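Local structure of TerD domain-containing protein (Streptomyces avermitilis, 2QNG) at residues I30-W39 against G95-N105; D50-F58 against P67-S75. The protein is of unknown function but binds calcium ions and belongs to the TerD family of calcium-binding proteins. One frame throughout, in Å; residues are numbered along the deposited sequence.

Overall arrangement
The two contacts lie in the two antiparallel sheets of one TerD-domain β-sandwich, their centres about 12 Å apart. Contact 1 pairs strands 33-40 and 98-102 within one sheet; contact 2 is the hairpin of strands 51-59 and 69-71, with 69-71 at the border of the other. Along the chain, both halves of contact 2 fall between those of contact 1, and the successive strands 33-40 and 51-59 belong to opposite sheets. Glu98 joins the contacts: OE1 shares a calcium ion with Asp50, Leu51 and Asp52, and OE2 probably accepts a hydrogen bond from Ile53 N. One calcium therefore ties the sheets together, while the other sits at the end of contact 1.

Contact 1. Residues I30-W39 against G95-N105; sequences IRKVELAVKW and GWDEVMTLELN. With CA (calcium ion), chain B; CA (calcium ion), chain C.
Trp39 and Asp97 meet beside a calcium ion at one end of the antiparallel strands 33-39 and 98-102, neighbours in one sheet of the TerD β-sandwich. The strand axes approach to 4.7 Å, and Val33, Leu35 and Val37 form hydrogen-bonded pairs with Leu102, Met100 (a selenomethionine) and Glu98. Their side chains face the second sheet, where Leu35 packs on Ile53 and Val116. A classic beta bulge interrupts the pairing next to the metal: Val37 O accepts from both Asp97 N and Glu98 N. Beyond it the Asp97 side chain reaches across the contact. Its CB lies over one face of the Trp39 indole, 3.7 Å from CZ3, as a CH-pi contact. CG stands anti to the carbonyl carbon (chi1 -62°), which carries the carboxylate past the ring to the ion. Asp97 OD1 binds calcium at 2.5 Å and OD2 at 2.4 Å, a bidentate grip; OD2 also accepts from Trp39 N at 2.9 Å, nearly along its own C-O axis. Trp39 O, Gly91, Gly93 and two waters complete this site. On the sheet's other side the Trp96 indole packs on Ala36, whose CB is 3.5 Å from CE3, while Lys38, in one of two conformers, brings NZ over the face of the six-membered ring as a cation-pi contact. A serine in place of Trp96 would probably uncover the Ala36 methyl and leave the Lys38 ammonium without its aromatic partner. Further along, Glu34 CG rests 3.5 Å from Val99 CG1, its carboxylate held by Arg138 and Arg140.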
loop_
_atom_site.group_PDB
_atom_site.type_symbol
_atom_site.label_atom_id
_atom_site.label_comp_id
_atom_site.label_asym_id
_atom_site.label_seq_id
_atom_site.Cartn_x
_atom_site.Cartn_y
_atom_site.Cartn_z
ATOM N N ILE A 30 13.170 10.972 -4.041
ATOM C CA ILE A 30 12.584 9.743 -4.589
ATOM C C ILE A 30 11.850 10.060 -5.903
ATOM O O ILE A 30 11.028 10.977 -5.935
ATOM C CB ILE A 30 11.596 9.103 -3.563
ATOM C CG1 ILE A 30 12.284 8.786 -2.218
ATOM C CG2 ILE A 30 10.940 7.856 -4.141
ATOM C CD1 ILE A 30 13.522 7.871 -2.315
ATOM N N ARG A 31 12.106 9.287 -6.966
ATOM C CA ARG A 31 11.460 9.531 -8.267
ATOM C C ARG A 31 10.425 8.462 -8.673
ATOM O O ARG A 31 9.430 8.762 -9.328
ATOM C CB ARG A 31 12.501 9.635 -9.399
ATOM C CG ARG A 31 13.652 10.619 -9.205
ATOM C CD ARG A 31 13.278 11.982 -9.633
ATOM N NE ARG A 31 14.363 12.942 -9.413
ATOM C CZ ARG A 31 15.327 13.224 -10.287
ATOM N NH1 ARG A 31 15.374 12.633 -11.478
ATOM N NH2 ARG A 31 16.242 14.120 -9.964
ATOM N N LYS A 32 10.688 7.209 -8.326
ATOM C CA LYS A 32 9.834 6.094 -8.731
ATOM C C LYS A 32 9.992 5.021 -7.680
ATOM O O LYS A 32 11.120 4.691 -7.288
ATOM C CB LYS A 32 10.291 5.542 -10.072
ATOM C CG LYS A 32 9.409 4.452 -10.635
ATOM C CD LYS A 32 9.836 4.097 -12.037
ATOM C CE LYS A 32 9.119 2.863 -12.521
ATOM N NZ LYS A 32 9.583 2.448 -13.871
ATOM N N VAL A 33 8.866 4.458 -7.252
ATOM C CA VAL A 33 8.831 3.475 -6.161
ATOM C C VAL A 33 8.099 2.234 -6.655
ATOM O O VAL A 33 7.112 2.330 -7.391
ATOM C CB VAL A 33 8.081 4.054 -4.910
ATOM C CG1 VAL A 33 7.827 3.036 -3.795
ATOM C CG2 VAL A 33 8.850 5.231 -4.368
ATOM N N GLU A 34 8.583 1.083 -6.221
ATOM C CA GLU A 34 7.852 -0.161 -6.403
ATOM C C GLU A 34 7.536 -0.692 -5.021
ATOM O O GLU A 34 8.432 -0.794 -4.196
ATOM C CB GLU A 34 8.715 -1.158 -7.170
ATOM C CG GLU A 34 8.122 -2.549 -7.484
ATOM C CD GLU A 34 9.243 -3.609 -7.650
ATOM O OE1 GLU A 34 10.093 -3.361 -8.553
ATOM O OE2 GLU A 34 9.296 -4.615 -6.856
ATOM N N LEU A 35 6.267 -1.000 -4.761
ATOM C CA LEU A 35 5.894 -1.663 -3.516
ATOM C C LEU A 35 5.468 -3.092 -3.878
ATOM O O LEU A 35 4.568 -3.272 -4.682
ATOM C CB LEU A 35 4.733 -0.904 -2.856
ATOM C CG LEU A 35 4.064 -1.578 -1.656
ATOM C CD1 LEU A 35 4.978 -2.056 -0.521
ATOM C CD2 LEU A 35 3.012 -0.633 -1.094
ATOM N N ALA A 36 6.114 -4.093 -3.280
ATOM C CA ALA A 36 5.771 -5.484 -3.561
ATOM C C ALA A 36 5.329 -6.172 -2.278
ATOM O O ALA A 36 5.886 -5.883 -1.216
ATOM C CB ALA A 36 6.991 -6.192 -4.144
ATOM N N VAL A 37 4.336 -7.064 -2.391
ATOM C CA VAL A 37 3.790 -7.766 -1.223
ATOM C C VAL A 37 3.693 -9.241 -1.574
ATOM O O VAL A 37 3.350 -9.593 -2.706
ATOM C CB VAL A 37 2.421 -7.159 -0.833
ATOM C CG1 VAL A 37 1.780 -7.907 0.344
ATOM C CG2 VAL A 37 2.620 -5.700 -0.470
ATOM N N LYS A 38 4.010 -10.088 -0.594
ATOM C CA LYS A 38 3.937 -11.538 -0.762
ATOM C C LYS A 38 3.272 -12.171 0.446
ATOM O O LYS A 38 3.291 -11.607 1.550
ATOM C CB LYS A 38 5.335 -12.151 -0.952
ATOM C CG LYS A 38 6.130 -12.306 0.353
ATOM C CD LYS A 38 7.638 -12.379 0.122
ATOM C CE LYS A 38 8.099 -13.738 -0.337
ATOM N NZ LYS A 38 9.363 -13.640 -1.148
ATOM N N TRP A 39 2.682 -13.338 0.228
ATOM C CA TRP A 39 2.150 -14.165 1.297
ATOM C C TRP A 39 1.969 -15.571 0.760
ATOM O O TRP A 39 2.082 -15.819 -0.452
ATOM C CB TRP A 39 0.838 -13.604 1.882
ATOM C CG TRP A 39 -0.322 -13.591 0.953
ATOM C CD1 TRP A 39 -1.360 -14.486 0.937
ATOM C CD2 TRP A 39 -0.588 -12.651 -0.114
ATOM N NE1 TRP A 39 -2.273 -14.147 -0.047
ATOM C CE2 TRP A 39 -1.825 -13.016 -0.695
ATOM C CE3 TRP A 39 0.054 -11.503 -0.583
ATOM C CZ2 TRP A 39 -2.396 -12.308 -1.754
ATOM C CZ3 TRP A 39 -0.515 -10.793 -1.641
ATOM C CH2 TRP A 39 -1.725 -11.202 -2.223
ATOM N N GLY A 95 7.510 -15.963 -4.713
ATOM C CA GLY A 95 7.970 -14.614 -5.015
ATOM C C GLY A 95 6.890 -13.581 -4.750
ATOM O O GLY A 95 5.969 -13.826 -3.960
ATOM N N TRP A 96 7.004 -12.425 -5.397
ATOM C CA TRP A 96 6.083 -11.326 -5.086
ATOM C C TRP A 96 4.720 -11.570 -5.723
ATOM O O TRP A 96 4.632 -11.863 -6.912
ATOM C CB TRP A 96 6.710 -10.003 -5.535
ATOM C CG TRP A 96 7.990 -9.755 -4.787
ATOM C CD1 TRP A 96 9.261 -9.886 -5.272
ATOM C CD2 TRP A 96 8.125 -9.462 -3.383
ATOM N NE1 TRP A 96 10.163 -9.649 -4.269
ATOM C CE2 TRP A 96 9.503 -9.406 -3.094
ATOM C CE3 TRP A 96 7.216 -9.226 -2.356
ATOM C CZ2 TRP A 96 9.989 -9.103 -1.810
ATOM C CZ3 TRP A 96 7.691 -8.947 -1.079
ATOM C CH2 TRP A 96 9.066 -8.890 -0.820
ATOM N N ASP A 97 3.664 -11.502 -4.912
ATOM C CA ASP A 97 2.315 -11.795 -5.392
ATOM C C ASP A 97 1.592 -10.576 -5.942
ATOM O O ASP A 97 0.779 -10.701 -6.860
ATOM C CB ASP A 97 1.469 -12.410 -4.272
ATOM C CG ASP A 97 2.031 -13.723 -3.794
ATOM O OD1 ASP A 97 2.063 -14.701 -4.585
ATOM O OD2 ASP A 97 2.439 -13.811 -2.628
ATOM N N GLU A 98 1.893 -9.398 -5.404
ATOM C CA GLU A 98 1.221 -8.190 -5.865
ATOM C C GLU A 98 2.230 -7.056 -5.813
ATOM O O GLU A 98 2.987 -6.927 -4.852
ATOM C CB GLU A 98 -0.015 -7.949 -4.989
ATOM C CG GLU A 98 -0.944 -6.816 -5.418
ATOM C CD GLU A 98 -2.385 -7.013 -4.923
ATOM O OE1 GLU A 98 -2.905 -8.159 -4.907
ATOM O OE2 GLU A 98 -3.022 -6.004 -4.576
ATOM N N VAL A 99 2.272 -6.270 -6.889
ATOM C CA VAL A 99 3.296 -5.253 -7.072
ATOM C C VAL A 99 2.627 -4.001 -7.599
ATOM O O VAL A 99 1.812 -4.082 -8.511
ATOM C CB VAL A 99 4.394 -5.716 -8.072
ATOM C CG1 VAL A 99 5.481 -4.659 -8.205
ATOM C CG2 VAL A 99 4.997 -7.078 -7.652
HETATM N N MSE A 100 2.984 -2.860 -7.011
HETATM C CA MSE A 100 2.491 -1.564 -7.498
HETATM C C MSE A 100 3.642 -0.621 -7.753
HETATM O O MSE A 100 4.623 -0.616 -7.027
HETATM C CB MSE A 100 1.536 -0.931 -6.491
HETATM C CG MSE A 100 1.035 0.444 -6.915
HETATM SE SE MSE A 100 -0.211 1.221 -5.625
HETATM C CE MSE A 100 -1.790 0.059 -5.892
ATOM N N THR A 101 3.505 0.161 -8.816
ATOM C CA THR A 101 4.497 1.165 -9.180
ATOM C C THR A 101 3.934 2.574 -8.978
ATOM O O THR A 101 2.788 2.841 -9.351
ATOM C CB THR A 101 4.872 0.979 -10.643
ATOM O OG1 THR A 101 5.438 -0.330 -10.809
ATOM C CG2 THR A 101 5.904 2.011 -11.113
ATOM N N LEU A 102 4.745 3.449 -8.359
ATOM C CA LEU A 102 4.355 4.838 -8.160
ATOM C C LEU A 102 5.393 5.736 -8.803
ATOM O O LEU A 102 6.505 5.842 -8.315
ATOM C CB LEU A 102 4.230 5.143 -6.662
ATOM C CG LEU A 102 3.256 4.175 -5.942
ATOM C CD1 LEU A 102 3.977 3.016 -5.254
ATOM C CD2 LEU A 102 2.451 4.943 -4.933
ATOM N N GLU A 103 5.031 6.332 -9.934
ATOM C CA GLU A 103 5.922 7.243 -10.657
ATOM C C GLU A 103 5.782 8.623 -10.045
ATOM O O GLU A 103 5.188 9.552 -10.643
ATOM C CB GLU A 103 5.651 7.200 -12.178
ATOM C CG GLU A 103 6.096 5.822 -12.715
ATOM C CD GLU A 103 5.849 5.517 -14.193
ATOM O OE1 GLU A 103 5.263 6.313 -14.869
ATOM O OE2 GLU A 103 6.246 4.423 -14.636
ATOM N N LEU A 104 6.349 8.773 -8.852
ATOM C CA LEU A 104 6.129 9.983 -8.068
ATOM C C LEU A 104 6.611 11.239 -8.785
ATOM O O LEU A 104 5.985 12.309 -8.703
ATOM C CB LEU A 104 6.850 9.875 -6.723
ATOM C CG LEU A 104 6.339 8.809 -5.731
ATOM C CD1 LEU A 104 7.152 8.808 -4.473
ATOM C CD2 LEU A 104 4.866 8.997 -5.402
ATOM N N ASN A 105 7.731 11.124 -9.503
ATOM C CA ASN A 105 8.252 12.278 -10.261
ATOM C C ASN A 105 7.209 12.869 -11.209
ATOM O O ASN A 105 7.208 14.085 -11.456
ATOM C CB ASN A 105 9.497 11.833 -11.051
ATOM C CG ASN A 105 10.107 12.947 -11.858
ATOM O OD1 ASN A 105 10.494 13.956 -11.313
ATOM N ND2 ASN A 105 10.215 12.745 -13.166
HETATM CA CA CA B . 2.787 -16.219 -2.668
HETATM CA CA CA C . -5.080 -9.178 -3.871
HETATM O O HOH W 1 4.999 -15.607 -2.160
HETATM O O HOH W 2 3.439 -18.288 -1.673
HETATM O O HOH W 3 -6.294 -8.824 -5.836
#

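Contact 2. Residues D50-F58 against P67-S75; sequences DLDIVAATF and PAYVVHFDS. With CA (calcium ion), chain C.
Asp52 crosses to Phe73 while holding a calcium ion: OD1 binds the metal at 2.2 Å, beside Asp50 OD1 and Leu51 O, and OD2 comes within 3.3 Å of Phe73 CE2, the carboxylate and ring planes 45° apart. Ser88 and Glu98 share the ion, and Gln121 NE2 donates to OD2. Next, Ile53 O reaches the other segment through a water that donates to it and accepts from Phe73 N, where the chain bends in a type I turn from His72 to Ser75. Val54 adds a CA-H...O contact to Val71 O. At Ala55 the direct pairing is regular, with Ala55 N giving to Val71 O at 2.9 Å and Val71 N returning to Ala55 O at 2.8 Å. This is the antiparallel β-hairpin in which strand 69-71 borders its sheet of the sandwich. Ala56 presses its CB on Val70 CG1, 3.9 Å away. Thr57 N donates to Tyr69 O, and its side chain crosses the Tyr69 ring: OG1 stands between the backbone N and the carbonyl carbon (chi1 59°), which sets it 3.3 Å above the ring plane, over the centre, and CG2 lies 3.6 Å from Tyr69 CZ. Thr57 O then accepts a hydrogen bond from Ala68 N. Finally Phe58 lies alongside Pro67, Phe58 CE1 3.7 Å from Pro67 CG, its ring in a cation-pi contact with Arg113 of the adjoining strand 111-120.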
loop_
_atom_site.group_PDB
_atom_site.type_symbol
_atom_site.label_atom_id
_atom_site.label_comp_id
_atom_site.label_asym_id
_atom_site.label_seq_id
_atom_site.Cartn_x
_atom_site.Cartn_y
_atom_site.Cartn_z
ATOM N N ASP A 50 -6.377 -12.983 0.824
ATOM C CA ASP A 50 -6.241 -12.039 -0.284
ATOM C C ASP A 50 -5.818 -10.706 0.308
ATOM O O ASP A 50 -6.585 -10.084 1.035
ATOM C CB ASP A 50 -7.608 -11.917 -0.986
ATOM C CG ASP A 50 -7.580 -10.981 -2.191
ATOM O OD1 ASP A 50 -6.473 -10.482 -2.566
ATOM O OD2 ASP A 50 -8.677 -10.736 -2.753
ATOM N N LEU A 51 -4.581 -10.311 0.036
ATOM C CA LEU A 51 -4.075 -8.997 0.386
ATOM C C LEU A 51 -4.138 -8.123 -0.850
ATOM O O LEU A 51 -3.893 -8.623 -1.962
ATOM C CB LEU A 51 -2.618 -9.065 0.904
ATOM C CG LEU A 51 -2.416 -9.512 2.374
ATOM C CD1 LEU A 51 -3.081 -10.858 2.736
ATOM C CD2 LEU A 51 -0.932 -9.535 2.715
ATOM N N ASP A 52 -4.455 -6.841 -0.658
ATOM C CA ASP A 52 -4.446 -5.896 -1.767
ATOM C C ASP A 52 -3.593 -4.696 -1.412
ATOM O O ASP A 52 -3.708 -4.150 -0.315
ATOM C CB ASP A 52 -5.856 -5.378 -2.056
ATOM C CG ASP A 52 -6.760 -6.427 -2.695
ATOM O OD1 ASP A 52 -6.289 -7.384 -3.308
ATOM O OD2 ASP A 52 -7.990 -6.265 -2.621
ATOM N N ILE A 53 -2.765 -4.252 -2.368
ATOM C CA ILE A 53 -2.034 -2.992 -2.221
ATOM C C ILE A 53 -2.973 -1.855 -2.640
ATOM O O ILE A 53 -3.699 -1.962 -3.645
ATOM C CB ILE A 53 -0.782 -2.970 -3.106
ATOM C CG1 ILE A 53 0.145 -4.136 -2.755
ATOM C CG2 ILE A 53 -0.072 -1.641 -2.944
ATOM C CD1 ILE A 53 1.339 -4.266 -3.701
ATOM N N VAL A 54 -2.939 -0.783 -1.852
ATOM C CA VAL A 54 -3.720 0.405 -2.201
ATOM C C VAL A 54 -2.867 1.642 -1.983
ATOM O O VAL A 54 -2.046 1.707 -1.063
ATOM C CB VAL A 54 -5.082 0.486 -1.433
ATOM C CG1 VAL A 54 -4.846 0.427 0.027
ATOM C CG2 VAL A 54 -5.850 1.759 -1.801
ATOM N N ALA A 55 -3.031 2.603 -2.897
ATOM C CA ALA A 55 -2.351 3.892 -2.755
ATOM C C ALA A 55 -3.376 5.010 -2.779
ATOM O O ALA A 55 -4.388 4.906 -3.477
ATOM C CB ALA A 55 -1.328 4.089 -3.856
ATOM N N ALA A 56 -3.076 6.091 -2.062
ATOM C CA ALA A 56 -3.931 7.264 -2.056
ATOM C C ALA A 56 -3.082 8.494 -2.260
ATOM O O ALA A 56 -1.986 8.585 -1.698
ATOM C CB ALA A 56 -4.740 7.358 -0.769
ATOM N N THR A 57 -3.583 9.426 -3.081
ATOM C CA THR A 57 -2.912 10.716 -3.276
ATOM C C THR A 57 -3.679 11.795 -2.525
ATOM O O THR A 57 -4.909 11.690 -2.333
ATOM C CB THR A 57 -2.853 11.092 -4.746
ATOM O OG1 THR A 57 -4.197 11.140 -5.208
ATOM C CG2 THR A 57 -2.045 10.026 -5.509
ATOM N N PHE A 58 -2.945 12.832 -2.104
ATOM C CA PHE A 58 -3.534 13.950 -1.349
ATOM C C PHE A 58 -3.068 15.288 -1.888
ATOM O O PHE A 58 -1.930 15.441 -2.325
ATOM C CB PHE A 58 -3.225 13.829 0.147
ATOM C CG PHE A 58 -3.691 12.538 0.731
ATOM C CD1 PHE A 58 -4.945 12.446 1.340
ATOM C CD2 PHE A 58 -2.902 11.398 0.613
ATOM C CE1 PHE A 58 -5.399 11.225 1.807
ATOM C CE2 PHE A 58 -3.344 10.174 1.099
ATOM C CZ PHE A 58 -4.597 10.081 1.694
ATOM N N PRO A 67 -8.750 11.709 0.391
ATOM C CA PRO A 67 -7.933 11.321 -0.762
ATOM C C PRO A 67 -8.422 11.984 -2.047
ATOM O O PRO A 67 -9.642 12.065 -2.252
ATOM C CB PRO A 67 -8.129 9.797 -0.821
ATOM C CG PRO A 67 -8.425 9.427 0.605
ATOM C CD PRO A 67 -9.291 10.539 1.104
ATOM N N ALA A 68 -7.493 12.480 -2.884
ATOM C CA ALA A 68 -7.878 12.962 -4.199
ATOM C C ALA A 68 -8.355 11.800 -5.057
ATOM O O ALA A 68 -9.373 11.896 -5.754
ATOM C CB ALA A 68 -6.739 13.727 -4.872
ATOM N N TYR A 69 -7.625 10.678 -4.976
ATOM C CA TYR A 69 -8.054 9.429 -5.587
ATOM C C TYR A 69 -7.285 8.306 -4.945
ATOM O O TYR A 69 -6.276 8.524 -4.267
ATOM C CB TYR A 69 -7.884 9.416 -7.123
ATOM C CG TYR A 69 -6.476 9.608 -7.636
ATOM C CD1 TYR A 69 -5.564 8.541 -7.679
ATOM C CD2 TYR A 69 -6.050 10.852 -8.080
ATOM C CE1 TYR A 69 -4.271 8.714 -8.179
ATOM C CE2 TYR A 69 -4.749 11.029 -8.568
ATOM C CZ TYR A 69 -3.883 9.967 -8.619
ATOM O OH TYR A 69 -2.599 10.102 -9.110
ATOM N N VAL A 70 -7.817 7.111 -5.135
ATOM C CA VAL A 70 -7.132 5.908 -4.695
ATOM C C VAL A 70 -6.931 4.934 -5.853
ATOM O O VAL A 70 -7.720 4.916 -6.814
ATOM C CB VAL A 70 -7.887 5.185 -3.546
ATOM C CG1 VAL A 70 -8.089 6.108 -2.353
ATOM C CG2 VAL A 70 -9.198 4.654 -4.005
ATOM N N VAL A 71 -5.858 4.147 -5.739
ATOM C CA VAL A 71 -5.502 3.148 -6.758
ATOM C C VAL A 71 -5.402 1.793 -6.081
ATOM O O VAL A 71 -4.743 1.646 -5.044
ATOM C CB VAL A 71 -4.147 3.468 -7.438
ATOM C CG1 VAL A 71 -3.846 2.468 -8.570
ATOM C CG2 VAL A 71 -4.175 4.899 -8.004
ATOM N N HIS A 72 -6.092 0.825 -6.675
ATOM C CA HIS A 72 -6.039 -0.566 -6.236
ATOM C C HIS A 72 -6.573 -1.409 -7.388
ATOM O O HIS A 72 -6.835 -0.880 -8.483
ATOM C CB HIS A 72 -6.821 -0.784 -4.922
ATOM C CG HIS A 72 -8.246 -0.304 -4.964
ATOM N ND1 HIS A 72 -9.214 -0.873 -5.775
ATOM C CD2 HIS A 72 -8.860 0.703 -4.300
ATOM C CE1 HIS A 72 -10.362 -0.241 -5.594
ATOM N NE2 HIS A 72 -10.175 0.713 -4.697
ATOM N N PHE A 73 -6.693 -2.708 -7.165
ATOM C CA PHE A 73 -6.963 -3.618 -8.298
ATOM C C PHE A 73 -8.273 -3.270 -9.042
ATOM O O PHE A 73 -8.433 -3.610 -10.225
ATOM C CB PHE A 73 -6.966 -5.074 -7.819
ATOM C CG PHE A 73 -8.254 -5.490 -7.226
ATOM C CD1 PHE A 73 -9.186 -6.180 -7.993
ATOM C CD2 PHE A 73 -8.561 -5.170 -5.896
ATOM C CE1 PHE A 73 -10.409 -6.560 -7.447
ATOM C CE2 PHE A 73 -9.790 -5.538 -5.333
ATOM C CZ PHE A 73 -10.714 -6.232 -6.121
ATOM N N ASP A 74 -9.188 -2.589 -8.374
ATOM C CA ASP A 74 -10.434 -2.209 -9.023
ATOM C C ASP A 74 -10.593 -0.701 -9.243
ATOM O O ASP A 74 -11.700 -0.205 -9.463
ATOM C CB ASP A 74 -11.633 -2.768 -8.237
ATOM C CG ASP A 74 -12.852 -2.962 -9.107
ATOM O OD1 ASP A 74 -12.705 -3.469 -10.246
ATOM O OD2 ASP A 74 -13.960 -2.595 -8.643
ATOM N N SER A 75 -9.483 0.033 -9.204
ATOM C CA SER A 75 -9.536 1.482 -9.332
ATOM C C SER A 75 -8.231 1.977 -9.952
ATOM O O SER A 75 -7.249 2.093 -9.253
ATOM C CB SER A 75 -9.741 2.120 -7.958
ATOM O OG SER A 75 -9.753 3.536 -8.034
HETATM CA CA CA C . -5.080 -9.178 -3.871
HETATM O O HOH W 4 -5.282 -3.707 -4.995
HETATM O O HOH W 3 -6.294 -8.824 -5.836
#